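Local coordinates for heavy metal cation tricomponent efflux pump ZneA(CzcA-like) (Cupriavidus metallidurans, PDB 4K0J), which probably exports zinc ions in exchange for protons, as the inner-membrane pump of a tripartite RND-type heavy-metal efflux system, at residues L142-R147 / L311-V315; L149-E154 / G178-Q182; A174-G178 / D278-G282; T181-F187 / Y752-F758; G269-D274 / H589-G595. All blocks are in the same frame, centred on the assembly; numbering follows the deposited sequence.

Contact 1 of 5, residues L142-R147 / L311-V315; sequences LVSKTR and LPKDV
Residues 142-147 leave a strand while 311-315 carry the chain out of a helix, and the two meet around the carboxylate of D314. L311 is the first residue past the helix, and from there to K313 the backbone is extended. D314 then adopts left-handed angles (52/37), and V315 returns to an extended conformation, its CA 4.8 Å from that of S144. With D314 at chi1 t, OD2 accepts a hydrogen bond from K145 N at 2.8 Å and a weak one from T146 N at 3.4 Å, so one carboxylate oxygen takes up two successive amides. S144 OG lies 2.7 Å from D314 O and 3.0 Å from D314 OD2, both within reach of its single proton. The same S144 OG accepts from R147 N at 3.0 Å, an ST motif within 144-147. V143 O receives a CA-H...O contact from V315 CA at 3.3 Å. Next to these polar groups, L142 CD1 packs on V315 CG1 (3.8 Å) and L311 CD1 (3.9 Å). The R147 side chain lies along V315 and P312: its NE comes to 3.4 Å from V315 CG2, and P312 CB lies over one guanidinium face, 4.4 Å from R147 CZ. Consistent with the PN2 porter subdomain of RND pumps, V143 bonds through its backbone to K316, pairing strand 135-143 with strand 316-319, while helix 149-164 lies against L142, R147, P312 and V315.

Contact 2 of 5, residues L149-E154 / G178-Q182; sequences LRELSE and GLTTQ
The first turns of helix 149-164 rest against segment 178-182, a loop that runs into strand 182-187, with S153 facing G178 (CA-CA 5.0 Å) and R150 facing L179 (5.4 Å). G178 has a positive phi (71/-161) and lies close to the helix: its CA is 3.1 Å from S153 OG and 3.7 Å from L149 CG. An ideal CB would run into S153 OG, so the close approach depends on glycine. At L179 the backbone becomes extended. L179 N donates a very short hydrogen bond of 2.5 Å to S153 OG, and S153 OG (chi1 m) donates in turn to L149 O at 2.5 Å. The L179 side chain (chi1 m) lies along the helix, CD1 4.3 Å from both L149 CB and R150 CB. T180 turns its CB away. T181 points inward at chi1 m; its OG1 accepts from R150 NE at 3.2 Å, in the plane of the guanidinium, and donates weakly to E154 OE2 at 3.4 Å. The other carboxylate oxygen of E154 is held more firmly, by W158. By the domain order of RND pumps, this loop probably leads from the PN2 porter subdomain into the docking domain. The serine and threonine hydroxyls each accept one hydrogen bond and donate another, the one from T181 weak, so the loop is fixed to the helix side without a salt bridge across the segments.

Contact 3 of 5, residues A174-G178 / D278-G282; sequences ANFGG and DTIQG
F176 lays its CB against the CG of Q281 at 3.8 Å, the two side chains standing on one face of an antiparallel pair while the phenyl ring (chi1 t) leads away from the partner strand. Strands 174-177 and 280-282 run 4.7 Å apart at 163°. F176 and Q281 form the hydrogen-bonded pair, with F176 N to Q281 O and Q281 N to F176 O both 2.9 Å. They are flanked by the non-hydrogen-bonded pairs N175-G282 (CA-CA 4.6 Å) and G177-I280 (4.3 Å). CA-H...O contacts fill the spaces between, G282 CA to A174 O at 3.2 Å being the shortest. Past G177 the ladder frays: G178 N reaches T279 O only weakly, at 3.2 Å. Both glycines have positive phi; an ideal CB on G177 would collide with T279 O, and one on G178 with I280 CD1. On the opposite face N175 (chi1 t) sets OD1 3.2 Å from I280 CG1, while its amide hydrogen-bonds outward to D598 and Q156. The Q281 amide likewise finds its main partner in Y320. This is buried sheet pairing, consistent with the PN2 porter subdomain of RND pumps. Strand 280-287 lies between strands 170-177 and 135-143, joined to the latter through G282 and Y140. Helix 149-164 packs on N175 and I280, and L271 and Q593 meet the F176 side.

Contact 4 of 5, residues T181-F187 / Y752-F758; sequences TQFMLEF and YNVVARF
Strands 182-187 and 752-758 run parallel in register, F183 beside V754 through F187 beside F758, their axes 4.4 Å apart at closest and crossing at -21°. The hydrogen bonds zigzag: F183 N to N753 O (2.9 Å), V755 N to F183 O (2.6 Å), L185 N to V755 O (3.3 Å), a weak R757 N to L185 O (3.3 Å), and F187 N to R757 O (2.9 Å). Small A756 leaves a hollow into which the F187 ring pushes its edge, CE2 3.7 Å from A756 CB. F187 CB in turn lies 3.4 Å from CD1 of F758. At the other end F183 (chi1 m) brings CE2 to 3.8 Å from Y752 CB and sets CB 3.9 Å from V754 CG1. On the reverse face M184 (chi1 p) extends its CE to 3.3 Å from R757 NH1, at the guanidinium edge. By RND topology this sheet probably joins the N- and C-terminal halves of the docking domain. Backbone bonds and apolar interlocking hold it, whereas the E186 charge is met by R259 on the next strand.

Contact 5 of 5, residues G269-D274 / H589-G595; sequences GILGMD and HVVTQVG
V591 is the apolar centre: its CG1 meets L271 CD1 at 3.6 Å and its CG2 meets M273 CG at 3.5 Å, while Q593 extends the patch with CG 3.8 Å from L271 CD1. On the other face I270 and V594 touch more loosely, I270 CB to V594 CG1 being 4.3 Å. Around these side chains, strand 269-272 runs antiparallel to strand 589-595, axes 4.7 Å apart at 175°. G272-T592 is a hydrogen-bonded pair, with G272 N to T592 O and T592 N to G272 O both 2.9 Å. I270-V594 is another, with I270 N to V594 O at 2.9 Å and a weaker return from V594 N to I270 O, also 2.9 Å. L271-Q593 between them is non-hydrogen-bonded. G272 leaves room for T592 OG1, which an ideal CB would strike. From M273 on, segment 269-274 is no longer strand, yet D274 continues the pairing with its side chain: OD1 accepts from V590 N at 3.2 Å and OD2 from H589 ND1 at 2.7 Å, in the imidazole plane (H589 chi1 m). The M273 sulfur SD sits obliquely, 5.3 Å from the H589 ring centroid. Strand 269-272 thus edges a sheet built otherwise from the second half of the chain, consistent with the PC1 porter subdomain of RND pumps. Where main-chain pairing gives out, one carboxylate takes over, satisfying both a backbone amide and a histidine.

Contacts 3, 4 and 5 are buried strand pairings carried by backbone hydrogen bonds; contacts 1 and 2 lie nearer the surface and depend on hydroxyls and carboxylates at loops. Contact 1 touches contact 2 through L152 and contact 3 through I280 and T279, so helix 149-164 and one sheet unite all three. Contacts 2 and 3 share G178; contacts 2 and 4 share T181 and Q182, making the loop that runs into strand 182-187 a route from one sheet to the next. Contacts 3 and 5, centres about 9 Å apart, join two sheets through T279 and L271. Contact 4 touches contact 2, but its centre lies about 27 Å from that of contact 5.

Contact 1 of 5, residues L142-R147 / L311-V315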
# COMPACT_ATOMS: atom_id res chain seq x y z
N LEU C 142 15.13 -24.36 -27.09
CA LEU C 142 16.48 -24.89 -27.05
C LEU C 142 16.73 -25.76 -28.29
O LEU C 142 16.15 -26.84 -28.41
CB LEU C 142 16.69 -25.74 -25.79
CG LEU C 142 17.18 -25.10 -24.48
CD1 LEU C 142 18.47 -24.33 -24.71
CD2 LEU C 142 16.12 -24.20 -23.87
N VAL C 143 17.58 -25.30 -29.20
CA VAL C 143 17.96 -26.15 -30.34
C VAL C 143 19.32 -26.81 -30.17
O VAL C 143 20.22 -26.28 -29.51
CB VAL C 143 17.94 -25.41 -31.69
CG1 VAL C 143 16.54 -24.91 -32.00
CG2 VAL C 143 18.95 -24.28 -31.69
N SER C 144 19.44 -27.97 -30.80
CA SER C 144 20.67 -28.74 -30.83
C SER C 144 20.52 -29.80 -31.92
O SER C 144 19.41 -30.09 -32.37
CB SER C 144 20.91 -29.42 -29.49
OG SER C 144 22.10 -30.20 -29.53
N LYS C 145 21.64 -30.37 -32.35
CA LYS C 145 21.62 -31.42 -33.36
C LYS C 145 22.02 -32.74 -32.73
O LYS C 145 21.61 -33.81 -33.20
CB LYS C 145 22.54 -31.07 -34.52
CG LYS C 145 22.09 -29.85 -35.32
CD LYS C 145 22.95 -29.61 -36.55
CE LYS C 145 22.36 -28.49 -37.41
NZ LYS C 145 23.16 -28.24 -38.65
N THR C 146 22.81 -32.65 -31.66
CA THR C 146 23.42 -33.81 -31.02
C THR C 146 22.83 -34.14 -29.66
O THR C 146 22.99 -35.26 -29.17
CB THR C 146 24.93 -33.60 -30.83
OG1 THR C 146 25.16 -32.65 -29.78
CG2 THR C 146 25.56 -33.09 -32.11
N ARG C 147 22.16 -33.18 -29.03
CA ARG C 147 21.69 -33.36 -27.67
C ARG C 147 20.26 -33.90 -27.59
O ARG C 147 19.42 -33.59 -28.45
CB ARG C 147 21.79 -32.06 -26.89
CG ARG C 147 22.14 -32.27 -25.44
CD ARG C 147 23.03 -31.17 -24.90
NE ARG C 147 24.25 -31.01 -25.70
CZ ARG C 147 25.37 -31.68 -25.48
NH1 ARG C 147 25.43 -32.56 -24.49
NH2 ARG C 147 26.43 -31.47 -26.25
N LEU C 311 25.79 -22.23 -21.73
CA LEU C 311 25.32 -23.46 -22.37
C LEU C 311 26.44 -24.24 -23.07
O LEU C 311 27.43 -23.66 -23.50
CB LEU C 311 24.22 -23.15 -23.38
CG LEU C 311 22.90 -22.60 -22.82
CD1 LEU C 311 21.86 -22.50 -23.91
CD2 LEU C 311 22.40 -23.47 -21.67
N PRO C 312 26.28 -25.57 -23.15
CA PRO C 312 27.18 -26.38 -23.97
C PRO C 312 27.09 -25.92 -25.41
O PRO C 312 26.07 -25.36 -25.81
CB PRO C 312 26.60 -27.79 -23.85
CG PRO C 312 25.90 -27.79 -22.54
CD PRO C 312 25.33 -26.41 -22.40
N LYS C 313 28.14 -26.15 -26.18
CA LYS C 313 28.13 -25.78 -27.58
C LYS C 313 27.13 -26.66 -28.34
O LYS C 313 26.79 -27.75 -27.88
CB LYS C 313 29.54 -25.87 -28.17
CG LYS C 313 30.33 -24.56 -28.13
CD LYS C 313 30.23 -23.84 -26.79
CE LYS C 313 31.04 -24.54 -25.70
NZ LYS C 313 30.95 -23.84 -24.38
N ASP C 314 26.67 -26.16 -29.48
CA ASP C 314 25.55 -26.77 -30.21
C ASP C 314 24.35 -26.98 -29.31
O ASP C 314 23.66 -28.00 -29.38
CB ASP C 314 25.95 -28.08 -30.91
CG ASP C 314 24.91 -28.52 -31.94
OD1 ASP C 314 24.85 -27.90 -33.02
OD2 ASP C 314 24.16 -29.48 -31.65
N VAL C 315 24.14 -26.02 -28.42
CA VAL C 315 22.90 -25.87 -27.70
C VAL C 315 22.66 -24.38 -27.67
O VAL C 315 23.36 -23.64 -26.98
CB VAL C 315 22.95 -26.46 -26.28
CG1 VAL C 315 21.84 -25.88 -25.41
CG2 VAL C 315 22.86 -27.97 -26.32

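Contact 2 of 5, residues L149-E154 / G178-Q182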
# COMPACT_ATOMS: atom_id res chain seq x y z
N LEU C 149 16.46 -34.77 -25.78
CA LEU C 149 15.43 -33.98 -25.12
C LEU C 149 15.50 -33.96 -23.59
O LEU C 149 15.08 -32.99 -22.96
CB LEU C 149 14.04 -34.44 -25.58
CG LEU C 149 12.90 -33.47 -25.29
CD1 LEU C 149 13.16 -32.15 -26.00
CD2 LEU C 149 11.57 -34.05 -25.70
N ARG C 150 16.04 -35.01 -22.99
CA ARG C 150 16.20 -35.03 -21.54
C ARG C 150 17.31 -34.06 -21.14
O ARG C 150 17.15 -33.26 -20.20
CB ARG C 150 16.48 -36.45 -21.02
CG ARG C 150 16.63 -36.56 -19.50
CD ARG C 150 18.11 -36.55 -19.05
NE ARG C 150 18.27 -36.57 -17.60
CZ ARG C 150 19.44 -36.72 -16.98
NH1 ARG C 150 20.55 -36.85 -17.69
NH2 ARG C 150 19.51 -36.73 -15.65
N GLU C 151 18.43 -34.11 -21.86
CA GLU C 151 19.55 -33.20 -21.61
C GLU C 151 19.13 -31.75 -21.82
O GLU C 151 19.47 -30.88 -21.02
CB GLU C 151 20.74 -33.54 -22.51
CG GLU C 151 21.42 -34.84 -22.14
CD GLU C 151 22.83 -34.95 -22.69
OE1 GLU C 151 23.78 -35.10 -21.89
OE2 GLU C 151 23.00 -34.89 -23.93
N LEU C 152 18.38 -31.50 -22.88
CA LEU C 152 17.83 -30.17 -23.13
C LEU C 152 16.85 -29.76 -22.04
O LEU C 152 16.71 -28.58 -21.74
CB LEU C 152 17.16 -30.12 -24.50
CG LEU C 152 18.12 -30.37 -25.65
CD1 LEU C 152 17.46 -30.02 -26.98
CD2 LEU C 152 19.40 -29.57 -25.45
N SER C 153 16.17 -30.74 -21.46
CA SER C 153 15.22 -30.46 -20.39
C SER C 153 15.95 -30.01 -19.14
O SER C 153 15.55 -29.02 -18.52
CB SER C 153 14.35 -31.67 -20.08
OG SER C 153 13.56 -32.03 -21.20
N GLU C 154 17.02 -30.71 -18.78
CA GLU C 154 17.79 -30.33 -17.59
C GLU C 154 18.49 -29.00 -17.82
O GLU C 154 18.62 -28.19 -16.90
CB GLU C 154 18.80 -31.41 -17.21
CG GLU C 154 18.17 -32.76 -16.93
CD GLU C 154 17.19 -32.72 -15.77
OE1 GLU C 154 17.64 -32.51 -14.63
OE2 GLU C 154 15.97 -32.90 -16.02
N GLY C 178 9.78 -31.08 -23.33
CA GLY C 178 10.92 -31.72 -22.70
C GLY C 178 10.49 -32.77 -21.69
O GLY C 178 9.36 -33.24 -21.71
N LEU C 179 11.40 -33.14 -20.79
CA LEU C 179 11.15 -34.25 -19.87
C LEU C 179 11.75 -34.01 -18.50
O LEU C 179 12.97 -33.97 -18.35
CB LEU C 179 11.74 -35.54 -20.43
CG LEU C 179 11.38 -35.96 -21.86
CD1 LEU C 179 12.46 -36.86 -22.41
CD2 LEU C 179 10.03 -36.65 -21.88
N THR C 180 10.89 -33.85 -17.49
CA THR C 180 11.37 -33.81 -16.12
C THR C 180 11.83 -35.22 -15.74
O THR C 180 11.20 -36.21 -16.13
CB THR C 180 10.30 -33.31 -15.15
OG1 THR C 180 9.19 -34.22 -15.16
CG2 THR C 180 9.80 -31.94 -15.55
N THR C 181 12.93 -35.31 -15.00
CA THR C 181 13.55 -36.60 -14.71
C THR C 181 13.28 -37.02 -13.27
O THR C 181 13.50 -36.25 -12.33
CB THR C 181 15.08 -36.55 -14.95
OG1 THR C 181 15.34 -36.21 -16.32
CG2 THR C 181 15.73 -37.89 -14.63
N GLN C 182 12.81 -38.25 -13.09
CA GLN C 182 12.57 -38.77 -11.75
C GLN C 182 13.17 -40.15 -11.55
O GLN C 182 13.52 -40.82 -12.52
CB GLN C 182 11.07 -38.77 -11.42
CG GLN C 182 10.20 -39.49 -12.42
CD GLN C 182 8.73 -39.24 -12.16
OE1 GLN C 182 7.86 -40.02 -12.59
NE2 GLN C 182 8.43 -38.15 -11.46

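Contact 3 of 5, residues A174-G178 / D278-G282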
# COMPACT_ATOMS: atom_id res chain seq x y z
N ALA C 174 7.85 -19.57 -18.27
CA ALA C 174 6.97 -20.73 -18.40
C ALA C 174 7.55 -21.80 -19.33
O ALA C 174 7.74 -21.57 -20.52
CB ALA C 174 5.61 -20.29 -18.90
N ASN C 175 7.83 -22.98 -18.78
CA ASN C 175 8.33 -24.08 -19.59
C ASN C 175 7.21 -24.87 -20.25
O ASN C 175 6.12 -24.99 -19.69
CB ASN C 175 9.19 -25.03 -18.75
CG ASN C 175 9.56 -26.30 -19.50
OD1 ASN C 175 10.03 -26.24 -20.64
ND2 ASN C 175 9.33 -27.45 -18.89
N PHE C 176 7.48 -25.41 -21.44
CA PHE C 176 6.56 -26.33 -22.09
C PHE C 176 7.35 -27.32 -22.93
O PHE C 176 8.08 -26.94 -23.84
CB PHE C 176 5.56 -25.56 -22.96
CG PHE C 176 4.37 -26.37 -23.41
CD1 PHE C 176 3.09 -25.85 -23.27
CD2 PHE C 176 4.51 -27.61 -24.00
CE1 PHE C 176 1.98 -26.57 -23.69
CE2 PHE C 176 3.41 -28.33 -24.41
CZ PHE C 176 2.15 -27.81 -24.26
N GLY C 177 7.19 -28.61 -22.62
CA GLY C 177 7.85 -29.65 -23.39
C GLY C 177 9.02 -30.25 -22.64
O GLY C 177 9.23 -29.98 -21.46
N GLY C 178 9.78 -31.08 -23.33
CA GLY C 178 10.92 -31.72 -22.70
C GLY C 178 10.49 -32.77 -21.69
O GLY C 178 9.36 -33.24 -21.71
N ASP C 278 9.02 -33.16 -30.99
CA ASP C 278 9.26 -33.18 -29.55
C ASP C 278 10.45 -32.33 -29.11
O ASP C 278 11.55 -32.84 -28.96
CB ASP C 278 9.48 -34.62 -29.08
CG ASP C 278 8.93 -34.87 -27.70
OD1 ASP C 278 8.40 -33.91 -27.09
OD2 ASP C 278 9.03 -36.01 -27.22
N THR C 279 10.22 -31.04 -28.88
CA THR C 279 11.26 -30.20 -28.30
C THR C 279 10.80 -29.50 -27.01
O THR C 279 9.89 -29.98 -26.33
CB THR C 279 11.84 -29.20 -29.33
OG1 THR C 279 12.87 -28.41 -28.71
CG2 THR C 279 10.76 -28.29 -29.90
N ILE C 280 11.44 -28.39 -26.66
CA ILE C 280 11.14 -27.72 -25.39
C ILE C 280 11.27 -26.20 -25.47
O ILE C 280 12.23 -25.69 -26.04
CB ILE C 280 12.04 -28.27 -24.27
CG1 ILE C 280 11.84 -27.49 -22.97
CG2 ILE C 280 13.50 -28.24 -24.70
CD1 ILE C 280 12.49 -28.14 -21.78
N GLN C 281 10.31 -25.49 -24.91
CA GLN C 281 10.26 -24.04 -25.07
C GLN C 281 10.04 -23.29 -23.76
O GLN C 281 9.58 -23.85 -22.76
CB GLN C 281 9.12 -23.66 -26.01
CG GLN C 281 7.79 -23.63 -25.31
CD GLN C 281 6.80 -22.74 -25.99
OE1 GLN C 281 6.97 -22.38 -27.16
NE2 GLN C 281 5.75 -22.36 -25.27
N GLY C 282 10.34 -21.99 -23.80
CA GLY C 282 10.09 -21.12 -22.67
C GLY C 282 9.34 -19.86 -23.05
O GLY C 282 9.43 -19.39 -24.18

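Contact 4 of 5, residues T181-F187 / Y752-F758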
# COMPACT_ATOMS: atom_id res chain seq x y z
N THR C 181 12.93 -35.31 -15.00
CA THR C 181 13.55 -36.60 -14.71
C THR C 181 13.28 -37.02 -13.27
O THR C 181 13.50 -36.25 -12.33
CB THR C 181 15.08 -36.55 -14.95
OG1 THR C 181 15.34 -36.21 -16.32
CG2 THR C 181 15.73 -37.89 -14.63
N GLN C 182 12.81 -38.25 -13.09
CA GLN C 182 12.57 -38.77 -11.75
C GLN C 182 13.17 -40.15 -11.55
O GLN C 182 13.52 -40.82 -12.52
CB GLN C 182 11.07 -38.77 -11.42
CG GLN C 182 10.20 -39.49 -12.42
CD GLN C 182 8.73 -39.24 -12.16
OE1 GLN C 182 7.86 -40.02 -12.59
NE2 GLN C 182 8.43 -38.15 -11.46
N PHE C 183 13.31 -40.53 -10.29
CA PHE C 183 13.83 -41.84 -9.91
C PHE C 183 12.62 -42.71 -9.62
O PHE C 183 11.74 -42.32 -8.85
CB PHE C 183 14.67 -41.74 -8.63
CG PHE C 183 15.99 -41.04 -8.81
CD1 PHE C 183 17.18 -41.69 -8.52
CD2 PHE C 183 16.05 -39.72 -9.25
CE1 PHE C 183 18.40 -41.05 -8.67
CE2 PHE C 183 17.26 -39.08 -9.40
CZ PHE C 183 18.44 -39.74 -9.11
N MET C 184 12.54 -43.89 -10.24
CA MET C 184 11.38 -44.74 -10.01
C MET C 184 11.64 -46.24 -10.06
O MET C 184 12.32 -46.74 -10.96
CB MET C 184 10.23 -44.36 -10.96
CG MET C 184 10.54 -44.53 -12.43
SD MET C 184 9.17 -43.97 -13.46
CE MET C 184 9.67 -44.58 -15.06
N LEU C 185 11.10 -46.93 -9.07
CA LEU C 185 11.09 -48.39 -9.05
C LEU C 185 9.81 -48.84 -9.73
O LEU C 185 8.74 -48.28 -9.49
CB LEU C 185 11.14 -48.91 -7.62
CG LEU C 185 11.17 -50.43 -7.37
CD1 LEU C 185 9.77 -51.03 -7.29
CD2 LEU C 185 12.00 -51.16 -8.41
N GLU C 186 9.92 -49.87 -10.56
CA GLU C 186 8.77 -50.39 -11.28
C GLU C 186 8.26 -51.70 -10.68
O GLU C 186 8.66 -52.79 -11.10
CB GLU C 186 9.10 -50.54 -12.76
CG GLU C 186 9.56 -49.23 -13.39
CD GLU C 186 9.63 -49.30 -14.91
OE1 GLU C 186 9.85 -50.41 -15.45
OE2 GLU C 186 9.47 -48.25 -15.55
N PHE C 187 7.38 -51.58 -9.69
CA PHE C 187 6.84 -52.71 -8.94
C PHE C 187 6.17 -53.79 -9.79
O PHE C 187 5.57 -53.51 -10.84
CB PHE C 187 5.82 -52.23 -7.90
CG PHE C 187 6.42 -51.82 -6.60
CD1 PHE C 187 6.96 -52.76 -5.74
CD2 PHE C 187 6.43 -50.49 -6.22
CE1 PHE C 187 7.52 -52.38 -4.53
CE2 PHE C 187 6.99 -50.11 -5.01
CZ PHE C 187 7.53 -51.05 -4.16
N TYR C 752 15.08 -34.05 -7.66
CA TYR C 752 14.24 -34.95 -8.44
C TYR C 752 13.32 -35.72 -7.51
O TYR C 752 13.67 -35.98 -6.36
CB TYR C 752 15.11 -35.94 -9.25
CG TYR C 752 16.28 -35.30 -9.96
CD1 TYR C 752 17.51 -35.16 -9.33
CD2 TYR C 752 16.17 -34.82 -11.26
CE1 TYR C 752 18.59 -34.57 -9.96
CE2 TYR C 752 17.24 -34.23 -11.91
CZ TYR C 752 18.45 -34.10 -11.25
OH TYR C 752 19.53 -33.51 -11.88
N ASN C 753 12.14 -36.09 -8.00
CA ASN C 753 11.21 -36.88 -7.21
C ASN C 753 11.53 -38.35 -7.34
O ASN C 753 11.80 -38.84 -8.43
CB ASN C 753 9.77 -36.64 -7.67
CG ASN C 753 9.33 -35.19 -7.55
OD1 ASN C 753 8.52 -34.71 -8.34
ND2 ASN C 753 9.89 -34.49 -6.57
N VAL C 754 11.53 -39.05 -6.21
CA VAL C 754 11.59 -40.51 -6.23
C VAL C 754 10.18 -41.06 -6.14
O VAL C 754 9.45 -40.78 -5.18
CB VAL C 754 12.42 -41.07 -5.07
CG1 VAL C 754 12.72 -42.55 -5.30
CG2 VAL C 754 13.70 -40.28 -4.90
N VAL C 755 9.81 -41.84 -7.15
CA VAL C 755 8.46 -42.35 -7.30
C VAL C 755 8.43 -43.88 -7.23
O VAL C 755 9.35 -44.55 -7.70
CB VAL C 755 7.86 -41.91 -8.66
CG1 VAL C 755 6.39 -42.28 -8.74
CG2 VAL C 755 8.05 -40.42 -8.86
N ALA C 756 7.37 -44.42 -6.62
CA ALA C 756 7.11 -45.86 -6.67
C ALA C 756 5.81 -46.10 -7.43
O ALA C 756 4.79 -45.49 -7.13
CB ALA C 756 7.00 -46.43 -5.28
N ARG C 757 5.87 -46.98 -8.43
CA ARG C 757 4.67 -47.34 -9.17
C ARG C 757 4.84 -48.69 -9.86
O ARG C 757 5.95 -49.10 -10.20
CB ARG C 757 4.34 -46.26 -10.20
CG ARG C 757 5.33 -46.15 -11.35
CD ARG C 757 4.78 -45.26 -12.46
NE ARG C 757 5.72 -45.13 -13.57
CZ ARG C 757 5.47 -44.43 -14.68
NH1 ARG C 757 6.38 -44.36 -15.64
NH2 ARG C 757 4.31 -43.80 -14.82
N PHE C 758 3.72 -49.38 -10.07
CA PHE C 758 3.70 -50.66 -10.77
C PHE C 758 4.18 -50.49 -12.19
O PHE C 758 4.07 -49.41 -12.77
CB PHE C 758 2.28 -51.23 -10.78
CG PHE C 758 1.69 -51.42 -9.42
CD1 PHE C 758 2.48 -51.84 -8.36
CD2 PHE C 758 0.35 -51.18 -9.19
CE1 PHE C 758 1.93 -52.02 -7.09
CE2 PHE C 758 -0.20 -51.36 -7.93
CZ PHE C 758 0.60 -51.78 -6.87

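Contact 5 of 5, residues G269-D274 / H589-G595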
# COMPACT_ATOMS: atom_id res chain seq x y z
N GLY C 269 2.38 -31.99 -21.72
CA GLY C 269 1.98 -31.87 -23.10
C GLY C 269 3.18 -32.11 -23.99
O GLY C 269 4.26 -32.45 -23.50
N ILE C 270 3.00 -31.94 -25.29
CA ILE C 270 4.11 -32.00 -26.23
C ILE C 270 4.15 -30.69 -27.01
O ILE C 270 3.10 -30.11 -27.32
CB ILE C 270 3.97 -33.19 -27.19
CG1 ILE C 270 3.77 -34.48 -26.40
CG2 ILE C 270 5.19 -33.32 -28.08
CD1 ILE C 270 3.56 -35.71 -27.26
N LEU C 271 5.35 -30.22 -27.29
CA LEU C 271 5.53 -29.02 -28.08
C LEU C 271 6.23 -29.40 -29.37
O LEU C 271 7.19 -30.16 -29.35
CB LEU C 271 6.38 -28.00 -27.33
CG LEU C 271 6.82 -26.80 -28.17
CD1 LEU C 271 6.01 -25.57 -27.79
CD2 LEU C 271 8.30 -26.55 -28.00
N GLY C 272 5.74 -28.87 -30.49
CA GLY C 272 6.31 -29.21 -31.78
C GLY C 272 6.73 -28.00 -32.58
O GLY C 272 6.23 -26.89 -32.35
N MET C 273 7.65 -28.20 -33.51
CA MET C 273 8.06 -27.13 -34.41
C MET C 273 8.34 -27.65 -35.82
O MET C 273 7.94 -28.77 -36.16
CB MET C 273 9.29 -26.41 -33.86
CG MET C 273 9.26 -24.92 -34.10
SD MET C 273 10.73 -24.10 -33.49
CE MET C 273 10.36 -22.41 -33.94
N ASP C 274 9.01 -26.85 -36.64
CA ASP C 274 9.35 -27.20 -38.02
C ASP C 274 9.87 -28.62 -38.13
O ASP C 274 11.06 -28.87 -37.89
CB ASP C 274 10.40 -26.24 -38.57
CG ASP C 274 10.28 -24.84 -37.99
OD1 ASP C 274 9.14 -24.35 -37.84
OD2 ASP C 274 11.33 -24.24 -37.67
N HIS C 589 8.24 -19.80 -38.98
CA HIS C 589 8.21 -20.95 -38.08
C HIS C 589 6.78 -21.26 -37.66
O HIS C 589 5.92 -20.38 -37.63
CB HIS C 589 9.05 -20.69 -36.83
CG HIS C 589 10.51 -20.54 -37.10
ND1 HIS C 589 11.37 -21.62 -37.20
CD2 HIS C 589 11.28 -19.44 -37.27
CE1 HIS C 589 12.59 -21.18 -37.43
NE2 HIS C 589 12.57 -19.87 -37.48
N VAL C 590 6.52 -22.52 -37.32
CA VAL C 590 5.22 -22.92 -36.79
C VAL C 590 5.44 -23.77 -35.54
O VAL C 590 6.15 -24.77 -35.56
CB VAL C 590 4.40 -23.72 -37.81
CG1 VAL C 590 3.01 -24.00 -37.25
CG2 VAL C 590 4.30 -22.96 -39.12
N VAL C 591 4.81 -23.34 -34.44
CA VAL C 591 4.98 -23.98 -33.15
C VAL C 591 3.64 -24.46 -32.61
O VAL C 591 2.68 -23.70 -32.57
CB VAL C 591 5.60 -23.00 -32.12
CG1 VAL C 591 5.40 -23.52 -30.71
CG2 VAL C 591 7.07 -22.77 -32.41
N THR C 592 3.57 -25.72 -32.19
CA THR C 592 2.37 -26.24 -31.57
C THR C 592 2.60 -26.49 -30.09
O THR C 592 3.67 -26.97 -29.69
CB THR C 592 1.89 -27.56 -32.21
OG1 THR C 592 2.83 -28.61 -31.93
CG2 THR C 592 1.73 -27.41 -33.72
N GLN C 593 1.61 -26.15 -29.28
CA GLN C 593 1.62 -26.50 -27.86
C GLN C 593 0.44 -27.40 -27.55
O GLN C 593 -0.59 -26.94 -27.06
CB GLN C 593 1.53 -25.24 -27.01
CG GLN C 593 2.51 -24.17 -27.38
CD GLN C 593 2.26 -22.90 -26.60
OE1 GLN C 593 2.85 -21.86 -26.89
NE2 GLN C 593 1.39 -22.98 -25.60
N VAL C 594 0.57 -28.69 -27.85
CA VAL C 594 -0.52 -29.60 -27.55
C VAL C 594 -0.44 -30.01 -26.09
O VAL C 594 0.63 -30.33 -25.59
CB VAL C 594 -0.56 -30.84 -28.51
CG1 VAL C 594 0.79 -31.05 -29.18
CG2 VAL C 594 -1.00 -32.09 -27.76
N GLY C 595 -1.57 -29.94 -25.39
CA GLY C 595 -1.61 -30.38 -24.01
C GLY C 595 -1.20 -29.31 -23.02
O GLY C 595 -1.35 -28.11 -23.27